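Local coordinates for 455aa long hypothetical phospho-sugar mutase (Sulfolobus tokodaii, PDB 2F7L), which interconverts the 6-phosphates and 1-phosphates of glucosamine and galactosamine, a magnesium-dependent step on the way to UDP-N-acetylglucosamine and UDP-N-acetylgalactosamine, at residues A[116-121]-A[309-314]; A[249-254]-A[358-363]; A[280-285]-A[314-319]. All coordinates share one frame; numbering follows the deposited sequence.

Contact 1: residues A[116-121]-A[309-314]; sequences IRREKE and SVDIAH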
ATOM      1  N   ILE A 116      10.655   8.403   1.978  1.00 36.33           N
ATOM      2  CA  ILE A 116      11.952   8.798   1.441  1.00 36.63           C
ATOM      3  C   ILE A 116      12.471   7.832   0.387  1.00 37.16           C
ATOM      4  O   ILE A 116      12.228   6.628   0.467  1.00 37.04           O
ATOM      5  CB  ILE A 116      13.016   8.950   2.578  1.00 35.67           C
ATOM      6  CG1 ILE A 116      13.063   7.672   3.425  1.00 34.62           C
ATOM      7  CG2 ILE A 116      12.680  10.169   3.451  1.00 35.52           C
ATOM      8  CD1 ILE A 116      14.181   7.613   4.445  1.00 32.26           C
ATOM      9  N   ARG A 117      13.160   8.383  -0.608  1.00 38.17           N
ATOM     10  CA  ARG A 117      13.755   7.598  -1.676  1.00 39.98           C
ATOM     11  C   ARG A 117      14.834   6.715  -1.060  1.00 41.30           C
ATOM     12  O   ARG A 117      15.290   6.978   0.052  1.00 40.62           O
ATOM     13  CB  ARG A 117      14.377   8.520  -2.716  1.00 40.12           C
ATOM     14  CG  ARG A 117      13.373   9.183  -3.640  1.00 40.59           C
ATOM     15  CD  ARG A 117      13.978  10.386  -4.347  1.00 40.70           C
ATOM     16  NE  ARG A 117      13.049  10.956  -5.316  1.00 42.31           N
ATOM     17  CZ  ARG A 117      12.641  10.321  -6.416  1.00 43.05           C
ATOM     18  NH1 ARG A 117      13.087   9.098  -6.672  1.00 42.83           N
ATOM     19  NH2 ARG A 117      11.803  10.909  -7.268  1.00 42.76           N
ATOM     20  N   ARG A 118      15.255   5.679  -1.782  1.00 43.80           N
ATOM     21  CA  ARG A 118      16.262   4.752  -1.254  1.00 46.13           C
ATOM     22  C   ARG A 118      17.633   5.368  -0.982  1.00 45.69           C
ATOM     23  O   ARG A 118      18.278   5.062   0.022  1.00 44.61           O
ATOM     24  CB  ARG A 118      16.381   3.539  -2.170  1.00 48.52           C
ATOM     25  CG  ARG A 118      15.027   2.875  -2.448  1.00 53.53           C
ATOM     26  CD  ARG A 118      14.119   2.804  -1.187  1.00 57.08           C
ATOM     27  NE  ARG A 118      12.881   2.038  -1.417  1.00 61.01           N
ATOM     28  CZ  ARG A 118      11.883   2.423  -2.219  1.00 62.49           C
ATOM     29  NH1 ARG A 118      11.965   3.580  -2.874  1.00 64.21           N
ATOM     30  NH2 ARG A 118      10.813   1.641  -2.388  1.00 62.16           N
ATOM     31  N   GLU A 119      18.073   6.250  -1.863  1.00 45.95           N
ATOM     32  CA  GLU A 119      19.349   6.912  -1.660  1.00 46.37           C
ATOM     33  C   GLU A 119      19.332   7.616  -0.290  1.00 45.45           C
ATOM     34  O   GLU A 119      20.359   7.782   0.366  1.00 45.71           O
ATOM     35  CB  GLU A 119      19.570   7.905  -2.791  1.00 48.18           C
ATOM     36  CG  GLU A 119      19.240   7.342  -4.203  1.00 52.73           C
ATOM     37  CD  GLU A 119      17.726   7.302  -4.532  1.00 55.08           C
ATOM     38  OE1 GLU A 119      16.982   8.122  -3.942  1.00 55.99           O
ATOM     39  OE2 GLU A 119      17.289   6.479  -5.394  1.00 56.10           O
ATOM     40  N   LYS A 120      18.148   8.012   0.150  1.00 44.85           N
ATOM     41  CA  LYS A 120      18.003   8.676   1.434  1.00 44.02           C
ATOM     42  C   LYS A 120      18.011   7.667   2.582  1.00 43.74           C
ATOM     43  O   LYS A 120      18.471   7.988   3.683  1.00 43.95           O
ATOM     44  CB  LYS A 120      16.721   9.524   1.459  1.00 43.70           C
ATOM     45  CG  LYS A 120      16.739  10.618   0.410  1.00 44.08           C
ATOM     46  CD  LYS A 120      15.719  11.692   0.662  1.00 45.49           C
ATOM     47  CE  LYS A 120      15.928  12.886  -0.280  1.00 46.28           C
ATOM     48  NZ  LYS A 120      15.080  14.083   0.078  1.00 46.69           N
ATOM     49  N   GLU A 121      17.506   6.455   2.347  1.00 42.46           N
ATOM     50  CA  GLU A 121      17.521   5.457   3.409  1.00 41.46           C
ATOM     51  C   GLU A 121      18.976   5.190   3.754  1.00 40.71           C
ATOM     52  O   GLU A 121      19.330   4.961   4.916  1.00 41.04           O
ATOM     53  CB  GLU A 121      16.859   4.154   2.963  1.00 41.70           C
ATOM     54  CG  GLU A 121      15.398   4.280   2.599  1.00 43.02           C
ATOM     55  CD  GLU A 121      14.759   2.943   2.257  1.00 44.63           C
ATOM     56  OE1 GLU A 121      15.478   2.051   1.745  1.00 45.14           O
ATOM     57  OE2 GLU A 121      13.531   2.787   2.484  1.00 45.68           O
ATOM     58  N   SER A 309       5.473  -0.258  -3.341  1.00 43.84           N
ATOM     59  CA  SER A 309       4.609   0.924  -3.313  1.00 43.88           C
ATOM     60  C   SER A 309       5.311   2.282  -3.295  1.00 43.15           C
ATOM     61  O   SER A 309       4.897   3.204  -4.002  1.00 42.74           O
ATOM     62  CB  SER A 309       3.659   0.840  -2.118  1.00 44.70           C
ATOM     63  OG  SER A 309       2.733  -0.211  -2.306  1.00 47.35           O
ATOM     64  N   VAL A 310       6.343   2.415  -2.468  1.00 42.38           N
ATOM     65  CA  VAL A 310       7.079   3.670  -2.389  1.00 42.16           C
ATOM     66  C   VAL A 310       7.587   4.012  -3.795  1.00 42.74           C
ATOM     67  O   VAL A 310       7.353   5.112  -4.307  1.00 42.65           O
ATOM     68  CB  VAL A 310       8.301   3.565  -1.427  1.00 41.68           C
ATOM     69  CG1 VAL A 310       8.965   4.922  -1.283  1.00 40.66           C
ATOM     70  CG2 VAL A 310       7.871   3.014  -0.071  1.00 40.53           C
ATOM     71  N   ASP A 311       8.279   3.055  -4.415  1.00 42.99           N
ATOM     72  CA  ASP A 311       8.822   3.233  -5.754  1.00 42.66           C
ATOM     73  C   ASP A 311       7.734   3.674  -6.721  1.00 41.55           C
ATOM     74  O   ASP A 311       7.917   4.616  -7.487  1.00 42.00           O
ATOM     75  CB  ASP A 311       9.441   1.926  -6.234  1.00 45.59           C
ATOM     76  CG  ASP A 311      10.852   1.705  -5.696  1.00 48.19           C
ATOM     77  OD1 ASP A 311      11.213   0.518  -5.451  1.00 49.61           O
ATOM     78  OD2 ASP A 311      11.593   2.713  -5.541  1.00 48.43           O
ATOM     79  N   ILE A 312       6.605   2.983  -6.695  1.00 39.94           N
ATOM     80  CA  ILE A 312       5.493   3.313  -7.567  1.00 38.26           C
ATOM     81  C   ILE A 312       5.078   4.764  -7.353  1.00 38.19           C
ATOM     82  O   ILE A 312       4.947   5.527  -8.308  1.00 37.83           O
ATOM     83  CB  ILE A 312       4.277   2.391  -7.283  1.00 37.73           C
ATOM     84  CG1 ILE A 312       4.597   0.970  -7.746  1.00 36.63           C
ATOM     85  CG2 ILE A 312       2.997   2.951  -7.931  1.00 36.07           C
ATOM     86  CD1 ILE A 312       3.495  -0.026  -7.439  1.00 36.55           C
ATOM     87  N   ALA A 313       4.867   5.142  -6.096  1.00 38.28           N
ATOM     88  CA  ALA A 313       4.452   6.504  -5.787  1.00 37.76           C
ATOM     89  C   ALA A 313       5.369   7.462  -6.523  1.00 36.83           C
ATOM     90  O   ALA A 313       4.902   8.391  -7.170  1.00 36.94           O
ATOM     91  CB  ALA A 313       4.492   6.752  -4.275  1.00 37.77           C
ATOM     92  N   HIS A 314       6.671   7.222  -6.449  1.00 36.49           N
ATOM     93  CA  HIS A 314       7.630   8.076  -7.147  1.00 37.09           C
ATOM     94  C   HIS A 314       7.504   7.982  -8.685  1.00 37.03           C
ATOM     95  O   HIS A 314       7.462   8.997  -9.368  1.00 36.40           O
ATOM     96  CB  HIS A 314       9.054   7.741  -6.694  1.00 36.64           C
ATOM     97  CG  HIS A 314       9.402   8.292  -5.342  1.00 38.08           C
ATOM     98  ND1 HIS A 314       9.385   9.642  -5.059  1.00 37.94           N
ATOM     99  CD2 HIS A 314       9.801   7.677  -4.202  1.00 38.68           C
ATOM    100  CE1 HIS A 314       9.760   9.834  -3.806  1.00 38.22           C
ATOM    101  NE2 HIS A 314      10.020   8.658  -3.264  1.00 38.19           N
TER

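Contact 2: residues A[249-254]-A[358-363]; sequences FIDSEG and VSSAEL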
ATOM      1  N   PHE A 249     -11.696  -4.497  -2.008  1.00 35.49           N
ATOM      2  CA  PHE A 249     -13.156  -4.523  -1.953  1.00 36.20           C
ATOM      3  C   PHE A 249     -13.845  -5.870  -2.013  1.00 36.63           C
ATOM      4  O   PHE A 249     -13.270  -6.878  -2.436  1.00 36.18           O
ATOM      5  CB  PHE A 249     -13.736  -3.639  -3.065  1.00 35.87           C
ATOM      6  CG  PHE A 249     -13.280  -2.201  -3.000  1.00 35.53           C
ATOM      7  CD1 PHE A 249     -12.041  -1.827  -3.512  1.00 34.52           C
ATOM      8  CD2 PHE A 249     -14.093  -1.222  -2.422  1.00 35.31           C
ATOM      9  CE1 PHE A 249     -11.612  -0.498  -3.459  1.00 35.24           C
ATOM     10  CE2 PHE A 249     -13.671   0.120  -2.359  1.00 36.26           C
ATOM     11  CZ  PHE A 249     -12.426   0.483  -2.881  1.00 35.64           C
ATOM     12  N   ILE A 250     -15.101  -5.859  -1.586  1.00 37.29           N
ATOM     13  CA  ILE A 250     -15.945  -7.050  -1.573  1.00 38.50           C
ATOM     14  C   ILE A 250     -17.280  -6.595  -2.140  1.00 38.65           C
ATOM     15  O   ILE A 250     -17.949  -5.772  -1.523  1.00 39.01           O
ATOM     16  CB  ILE A 250     -16.135  -7.563  -0.133  1.00 38.48           C
ATOM     17  CG1 ILE A 250     -14.763  -7.765   0.520  1.00 38.64           C
ATOM     18  CG2 ILE A 250     -16.896  -8.872  -0.138  1.00 38.06           C
ATOM     19  CD1 ILE A 250     -14.838  -8.178   1.979  1.00 39.74           C
ATOM     20  N   ASP A 251     -17.661  -7.106  -3.310  1.00 38.98           N
ATOM     21  CA  ASP A 251     -18.916  -6.695  -3.949  1.00 39.03           C
ATOM     22  C   ASP A 251     -20.195  -7.286  -3.356  1.00 39.92           C
ATOM     23  O   ASP A 251     -20.162  -8.115  -2.438  1.00 39.36           O
ATOM     24  CB  ASP A 251     -18.884  -7.010  -5.435  1.00 38.52           C
ATOM     25  CG  ASP A 251     -18.838  -8.501  -5.710  1.00 39.10           C
ATOM     26  OD1 ASP A 251     -19.304  -9.285  -4.842  1.00 37.18           O
ATOM     27  OD2 ASP A 251     -18.344  -8.883  -6.805  1.00 39.15           O
ATOM     28  N   SER A 252     -21.324  -6.844  -3.905  1.00 41.12           N
ATOM     29  CA  SER A 252     -22.658  -7.268  -3.470  1.00 42.12           C
ATOM     30  C   SER A 252     -22.849  -8.779  -3.344  1.00 42.60           C
ATOM     31  O   SER A 252     -23.657  -9.233  -2.541  1.00 42.10           O
ATOM     32  CB  SER A 252     -23.694  -6.691  -4.422  1.00 42.67           C
ATOM     33  OG  SER A 252     -23.090  -6.380  -5.673  1.00 43.78           O
ATOM     34  N   GLU A 253     -22.106  -9.551  -4.134  1.00 43.53           N
ATOM     35  CA  GLU A 253     -22.193 -11.010  -4.093  1.00 43.69           C
ATOM     36  C   GLU A 253     -21.502 -11.574  -2.869  1.00 43.05           C
ATOM     37  O   GLU A 253     -21.686 -12.738  -2.524  1.00 42.93           O
ATOM     38  CB  GLU A 253     -21.561 -11.629  -5.341  1.00 45.46           C
ATOM     39  CG  GLU A 253     -22.177 -11.177  -6.650  1.00 48.16           C
ATOM     40  CD  GLU A 253     -23.675 -11.457  -6.741  1.00 50.47           C
ATOM     41  OE1 GLU A 253     -24.323 -11.660  -5.681  1.00 49.94           O
ATOM     42  OE2 GLU A 253     -24.204 -11.455  -7.886  1.00 51.95           O
ATOM     43  N   GLY A 254     -20.694 -10.752  -2.215  1.00 42.82           N
ATOM     44  CA  GLY A 254     -19.998 -11.214  -1.026  1.00 41.64           C
ATOM     45  C   GLY A 254     -18.698 -11.898  -1.387  1.00 40.52           C
ATOM     46  O   GLY A 254     -18.206 -12.747  -0.650  1.00 39.90           O
ATOM     47  N   VAL A 358     -24.779   0.653 -11.608  1.00 54.39           N
ATOM     48  CA  VAL A 358     -24.740  -0.806 -11.648  1.00 52.90           C
ATOM     49  C   VAL A 358     -24.243  -1.301 -10.288  1.00 51.95           C
ATOM     50  O   VAL A 358     -23.538  -0.579  -9.592  1.00 52.09           O
ATOM     51  CB  VAL A 358     -23.775  -1.268 -12.743  1.00 52.78           C
ATOM     52  CG1 VAL A 358     -23.412  -2.702 -12.550  1.00 53.00           C
ATOM     53  CG2 VAL A 358     -24.412  -1.064 -14.089  1.00 52.58           C
ATOM     54  N   SER A 359     -24.600  -2.522  -9.902  1.00 50.59           N
ATOM     55  CA  SER A 359     -24.154  -3.046  -8.615  1.00 49.19           C
ATOM     56  C   SER A 359     -22.676  -3.420  -8.656  1.00 48.68           C
ATOM     57  O   SER A 359     -22.113  -3.689  -9.726  1.00 48.08           O
ATOM     58  CB  SER A 359     -24.968  -4.273  -8.204  1.00 48.84           C
ATOM     59  OG  SER A 359     -24.533  -5.426  -8.897  1.00 49.58           O
ATOM     60  N   SER A 360     -22.058  -3.432  -7.477  1.00 47.84           N
ATOM     61  CA  SER A 360     -20.651  -3.762  -7.343  1.00 46.65           C
ATOM     62  C   SER A 360     -20.359  -5.112  -7.995  1.00 46.29           C
ATOM     63  O   SER A 360     -19.371  -5.259  -8.717  1.00 45.65           O
ATOM     64  CB  SER A 360     -20.269  -3.812  -5.866  1.00 46.31           C
ATOM     65  OG  SER A 360     -20.893  -4.916  -5.228  1.00 45.90           O
ATOM     66  N   ALA A 361     -21.215  -6.094  -7.732  1.00 45.72           N
ATOM     67  CA  ALA A 361     -21.030  -7.424  -8.308  1.00 46.27           C
ATOM     68  C   ALA A 361     -20.967  -7.358  -9.830  1.00 46.79           C
ATOM     69  O   ALA A 361     -20.080  -7.937 -10.453  1.00 46.13           O
ATOM     70  CB  ALA A 361     -22.160  -8.342  -7.876  1.00 45.46           C
ATOM     71  N   GLU A 362     -21.906  -6.639 -10.432  1.00 48.33           N
ATOM     72  CA  GLU A 362     -21.924  -6.531 -11.874  1.00 49.59           C
ATOM     73  C   GLU A 362     -20.708  -5.766 -12.362  1.00 49.27           C
ATOM     74  O   GLU A 362     -20.016  -6.215 -13.271  1.00 50.10           O
ATOM     75  CB  GLU A 362     -23.190  -5.830 -12.365  1.00 50.97           C
ATOM     76  CG  GLU A 362     -23.262  -5.834 -13.891  1.00 54.22           C
ATOM     77  CD  GLU A 362     -24.348  -4.940 -14.468  1.00 56.14           C
ATOM     78  OE1 GLU A 362     -25.500  -5.009 -13.969  1.00 56.21           O
ATOM     79  OE2 GLU A 362     -24.040  -4.185 -15.432  1.00 56.65           O
ATOM     80  N   LEU A 363     -20.464  -4.610 -11.748  1.00 48.50           N
ATOM     81  CA  LEU A 363     -19.332  -3.741 -12.090  1.00 47.06           C
ATOM     82  C   LEU A 363     -18.048  -4.540 -12.259  1.00 46.28           C
ATOM     83  O   LEU A 363     -17.349  -4.421 -13.257  1.00 45.27           O
ATOM     84  CB  LEU A 363     -19.130  -2.710 -10.979  1.00 46.56           C
ATOM     85  CG  LEU A 363     -18.455  -1.369 -11.270  1.00 46.08           C
ATOM     86  CD1 LEU A 363     -17.305  -1.184 -10.312  1.00 45.78           C
ATOM     87  CD2 LEU A 363     -17.980  -1.299 -12.703  1.00 46.04           C
TER

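Contact 3: residues A[280-285]-A[314-319]; sequences KIVTAV and HKVADE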
ATOM      1  N   LYS A 280      -2.460   6.778 -18.937  1.00 53.12           N
ATOM      2  CA  LYS A 280      -1.304   5.968 -18.644  1.00 50.58           C
ATOM      3  C   LYS A 280      -1.224   5.780 -17.137  1.00 48.60           C
ATOM      4  O   LYS A 280      -1.323   6.749 -16.379  1.00 48.19           O
ATOM      5  CB  LYS A 280      -0.064   6.695 -19.115  1.00 50.93           C
ATOM      6  CG  LYS A 280       1.227   6.006 -18.769  1.00 52.35           C
ATOM      7  CD  LYS A 280       2.378   6.996 -18.785  1.00 53.85           C
ATOM      8  CE  LYS A 280       2.061   8.195 -19.670  1.00 54.87           C
ATOM      9  NZ  LYS A 280       1.505   7.767 -20.998  1.00 56.11           N
ATOM     10  N   ILE A 281      -1.026   4.534 -16.718  1.00 45.56           N
ATOM     11  CA  ILE A 281      -0.929   4.201 -15.315  1.00 42.46           C
ATOM     12  C   ILE A 281       0.291   3.322 -15.071  1.00 41.56           C
ATOM     13  O   ILE A 281       0.838   2.748 -16.008  1.00 42.12           O
ATOM     14  CB  ILE A 281      -2.224   3.494 -14.849  1.00 41.92           C
ATOM     15  CG1 ILE A 281      -2.380   2.135 -15.543  1.00 40.71           C
ATOM     16  CG2 ILE A 281      -3.437   4.386 -15.165  1.00 40.38           C
ATOM     17  CD1 ILE A 281      -1.568   1.028 -14.943  1.00 38.37           C
ATOM     18  N   VAL A 282       0.724   3.238 -13.813  1.00 40.33           N
ATOM     19  CA  VAL A 282       1.882   2.438 -13.410  1.00 37.81           C
ATOM     20  C   VAL A 282       1.387   1.288 -12.548  1.00 37.34           C
ATOM     21  O   VAL A 282       0.416   1.432 -11.818  1.00 37.79           O
ATOM     22  CB  VAL A 282       2.858   3.275 -12.549  1.00 37.37           C
ATOM     23  CG1 VAL A 282       4.048   2.438 -12.105  1.00 36.34           C
ATOM     24  CG2 VAL A 282       3.325   4.480 -13.327  1.00 37.61           C
ATOM     25  N   THR A 283       2.029   0.134 -12.645  1.00 36.75           N
ATOM     26  CA  THR A 283       1.661  -0.997 -11.789  1.00 35.64           C
ATOM     27  C   THR A 283       2.801  -2.007 -11.735  1.00 34.54           C
ATOM     28  O   THR A 283       3.661  -2.044 -12.620  1.00 34.73           O
ATOM     29  CB  THR A 283       0.362  -1.698 -12.239  1.00 35.24           C
ATOM     30  OG1 THR A 283      -0.230  -2.334 -11.100  1.00 35.24           O
ATOM     31  CG2 THR A 283       0.646  -2.755 -13.292  1.00 34.12           C
ATOM     32  N   ALA A 284       2.828  -2.811 -10.684  1.00 33.24           N
ATOM     33  CA  ALA A 284       3.892  -3.788 -10.542  1.00 32.21           C
ATOM     34  C   ALA A 284       3.605  -5.088 -11.294  1.00 31.88           C
ATOM     35  O   ALA A 284       2.451  -5.510 -11.481  1.00 30.61           O
ATOM     36  CB  ALA A 284       4.153  -4.071  -9.072  1.00 31.32           C
ATOM     37  N   VAL A 285       4.693  -5.710 -11.723  1.00 31.87           N
ATOM     38  CA  VAL A 285       4.650  -6.964 -12.459  1.00 31.26           C
ATOM     39  C   VAL A 285       3.891  -8.062 -11.722  1.00 31.00           C
ATOM     40  O   VAL A 285       3.679  -9.134 -12.265  1.00 30.74           O
ATOM     41  CB  VAL A 285       6.084  -7.435 -12.775  1.00 30.79           C
ATOM     42  CG1 VAL A 285       6.681  -6.570 -13.891  1.00 28.89           C
ATOM     43  CG2 VAL A 285       6.948  -7.341 -11.516  1.00 29.26           C
ATOM     44  N   HIS A 314       6.671   7.222  -6.449  1.00 36.49           N
ATOM     45  CA  HIS A 314       7.630   8.076  -7.147  1.00 37.09           C
ATOM     46  C   HIS A 314       7.504   7.982  -8.685  1.00 37.03           C
ATOM     47  O   HIS A 314       7.462   8.997  -9.368  1.00 36.40           O
ATOM     48  CB  HIS A 314       9.054   7.741  -6.694  1.00 36.64           C
ATOM     49  CG  HIS A 314       9.402   8.292  -5.342  1.00 38.08           C
ATOM     50  ND1 HIS A 314       9.385   9.642  -5.059  1.00 37.94           N
ATOM     51  CD2 HIS A 314       9.801   7.677  -4.202  1.00 38.68           C
ATOM     52  CE1 HIS A 314       9.760   9.834  -3.806  1.00 38.22           C
ATOM     53  NE2 HIS A 314      10.020   8.658  -3.264  1.00 38.19           N
ATOM     54  N   LYS A 315       7.428   6.773  -9.231  1.00 37.00           N
ATOM     55  CA  LYS A 315       7.282   6.623 -10.671  1.00 36.95           C
ATOM     56  C   LYS A 315       6.012   7.321 -11.158  1.00 37.19           C
ATOM     57  O   LYS A 315       6.020   7.982 -12.183  1.00 36.78           O
ATOM     58  CB  LYS A 315       7.246   5.140 -11.063  1.00 36.95           C
ATOM     59  CG  LYS A 315       7.346   4.891 -12.565  1.00 36.72           C
ATOM     60  CD  LYS A 315       7.378   3.416 -12.904  1.00 37.13           C
ATOM     61  CE  LYS A 315       7.166   3.174 -14.395  1.00 36.79           C
ATOM     62  NZ  LYS A 315       8.213   3.816 -15.239  1.00 35.86           N
ATOM     63  N   VAL A 316       4.909   7.179 -10.441  1.00 38.51           N
ATOM     64  CA  VAL A 316       3.706   7.865 -10.886  1.00 39.87           C
ATOM     65  C   VAL A 316       4.018   9.366 -10.946  1.00 41.58           C
ATOM     66  O   VAL A 316       3.798  10.010 -11.980  1.00 41.61           O
ATOM     67  CB  VAL A 316       2.499   7.623  -9.956  1.00 38.48           C
ATOM     68  CG1 VAL A 316       1.283   8.371 -10.485  1.00 37.67           C
ATOM     69  CG2 VAL A 316       2.191   6.158  -9.892  1.00 37.34           C
ATOM     70  N   ALA A 317       4.536   9.921  -9.851  1.00 43.26           N
ATOM     71  CA  ALA A 317       4.887  11.341  -9.847  1.00 45.63           C
ATOM     72  C   ALA A 317       5.872  11.626 -10.999  1.00 46.90           C
ATOM     73  O   ALA A 317       5.542  12.360 -11.929  1.00 47.29           O
ATOM     74  CB  ALA A 317       5.504  11.742  -8.498  1.00 44.67           C
ATOM     75  N   ASP A 318       7.061  11.024 -10.935  1.00 48.32           N
ATOM     76  CA  ASP A 318       8.105  11.182 -11.946  1.00 50.23           C
ATOM     77  C   ASP A 318       7.672  11.103 -13.420  1.00 51.24           C
ATOM     78  O   ASP A 318       8.358  11.639 -14.299  1.00 51.55           O
ATOM     79  CB  ASP A 318       9.202  10.150 -11.713  1.00 51.86           C
ATOM     80  CG  ASP A 318      10.179  10.574 -10.637  1.00 54.56           C
ATOM     81  OD1 ASP A 318       9.740  11.167  -9.625  1.00 55.79           O
ATOM     82  OD2 ASP A 318      11.393  10.308 -10.793  1.00 56.43           O
ATOM     83  N   GLU A 319       6.559  10.435 -13.709  1.00 51.26           N
ATOM     84  CA  GLU A 319       6.128  10.345 -15.093  1.00 51.59           C
ATOM     85  C   GLU A 319       4.727  10.914 -15.274  1.00 51.79           C
ATOM     86  O   GLU A 319       3.993  10.581 -16.219  1.00 52.06           O
ATOM     87  CB  GLU A 319       6.253   8.890 -15.617  1.00 51.76           C
ATOM     88  CG  GLU A 319       5.126   7.906 -15.320  1.00 52.00           C
ATOM     89  CD  GLU A 319       5.361   6.541 -16.004  1.00 53.16           C
ATOM     90  OE1 GLU A 319       6.352   5.847 -15.671  1.00 52.91           O
ATOM     91  OE2 GLU A 319       4.557   6.160 -16.884  1.00 52.90           O
TER

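Contact 1: residues A[116-121]-A[309-314]
Arg-117 and Arg-118 reach from the start of helix 118-130 to the first turns of helix 309-318, joining the first and third alpha/beta/alpha domains of the phosphohexose mutase fold. The stacked pair is Arg-117 on His-314. The guanidinium lies flat on the imidazole, the two planes 24° apart and the centres 3.9 Å from one another, with ND1 of His-314 beneath its face. Lower on the same chain, CG of Arg-117 makes a CH-pi contact, 3.8 Å from the centroid of the His-314 ring. The chain is extended from CG to NE, a long arginine being able to run over the ring. The polar end also has a partner beyond the stack, since NH2 forms a salt bridge with Asp-318. An alanine here would probably leave one face of His-314 without its cover and Asp-318 without its cationic mate. The imidazole has a second tie, NE2 of His-314 being hydrogen-bonded to Glu-115 O. The ionic contact belongs to Arg-118. Its guanidinium and the carboxylate of Asp-311 are turned 24° against each other. Val-310 packs by van der Waals contact, its CB approaching Arg-118 NH2 obliquely. Val-310 itself lies about 8 Å, side chain to side chain, from Asp-245, a magnesium ligand by similarity. The salt bridge closes at 2.8 Å between Arg-118 NH1 and Asp-311 OD2.

Contact 2: residues A[249-254]-A[358-363]
Ser-252 and Ser-360 meet hydroxyl to hydroxyl where a type I beta turn, Asp-251 to Gly-254, follows edge strand 248-251 of domain II and faces the first turn of helix 360-365 in domain III. Ser-360 OG stands between its backbone N and carbonyl carbon (chi1 68°), which leaves it beside the turn. There it accepts from Ser-252 OG at 2.7 Å and from Ser-252 N, the latter in a bond modelled too short for its length to be trusted; Ser-360 OG is also hydrogen-bonded to Asp-235 O. A small hydroxyl that can both give and take suits this place. Ser-252 OG also lies 2.8 Å from Ala-361 N. Asp-251 CG likewise sits between backbone N and carbonyl carbon (chi1 66°), and the carboxylate folds over its own turn: OD1 takes weak bonds from the N of Glu-253 and of Gly-254. Its other oxygen, OD2, forms a salt bridge with Arg-255 and a hydrogen bond with Gln-257, while 3.4 Å away it passes Ala-361 CA. The short side chain of alanine suits a position that the carboxylate passes so closely. Gly-254 closes the turn with a positive phi, which glycine adopts readily. On the helix side, Ser-359 is the N-cap. Its OG caps the helix end by accepting from Glu-362 N at 3.3 Å, nearly straight at 167°.

Contact 3: residues A[280-285]-A[314-319]
Lys-315 NZ gives Glu-319 OE1 a salt-bridged hydrogen bond of 2.8 Å, and both side chains lie over Val-282 of the neighbouring strand. The ammonium meets OE1 nearly along the C-O axis. The two residues are four apart at the end of helix 309-318, a spacing that brings side chains of one helical face together. Glu-319 is the first residue to leave helical angles, and its CG stands between backbone N and carbonyl carbon (chi1 83°); beyond CG the chain is extended and carries the carboxylate toward the strand. Lysine suits the other end because its methylenes can lie on an apolar neighbour while NZ reaches the acid. Its CD rests 3.6 Å from Val-282 CG1, and CE lies only a little farther from the same methyl.

Val-282 thus uses both branches. CG1 is anti to the backbone N (chi1 179°) and serves the lysine, whereas CG2 lies 3.9 Å from Glu-319 CD. Val-316 completes the apolar patch, its CG2 lying 4.0 Å from Val-282 CB. Branched valines fit both places, being compact enough for the backbones to approach, with the CA atoms of Val-282 and Val-316 6.3 Å apart. Lys-280 reaches the same carboxylate with its chain, CD lying beside Glu-319 OE2, but its ammonium stays apart: NZ of Lys-280 is 5.4 Å from OE2 of Glu-319. Asp-303 brings a like charge close to OE2 of Glu-319, a repulsion the lysines probably ease.

Helix 309-318 is the connection of a beta-alpha-beta crossover from strand 301-305 to strand 323-326 of the domain III sheet, and it packs on strand 280-284, which lies between and parallel to them.

How the contacts relate
Contacts 1 and 3 are neighbours, their centres 12 Å apart: they share His-314 and use successive parts of helix 309-318, and the salt bridge from Arg-117 to Asp-318 ties them together. Part of that helix packs on its own sheet in domain III, while other side chains reach the first domain. Contact 2 lies 34 Å from contact 1 and 27 Å from contact 3, centre to centre, and joins domain II to domain III. Along the chain the segments run 116-121, 249-254, 280-285, 309-319 and 358-363, so contact 3 is nested within contact 2, and contact 1 crosses both. Domain III is thus linked to both preceding domains.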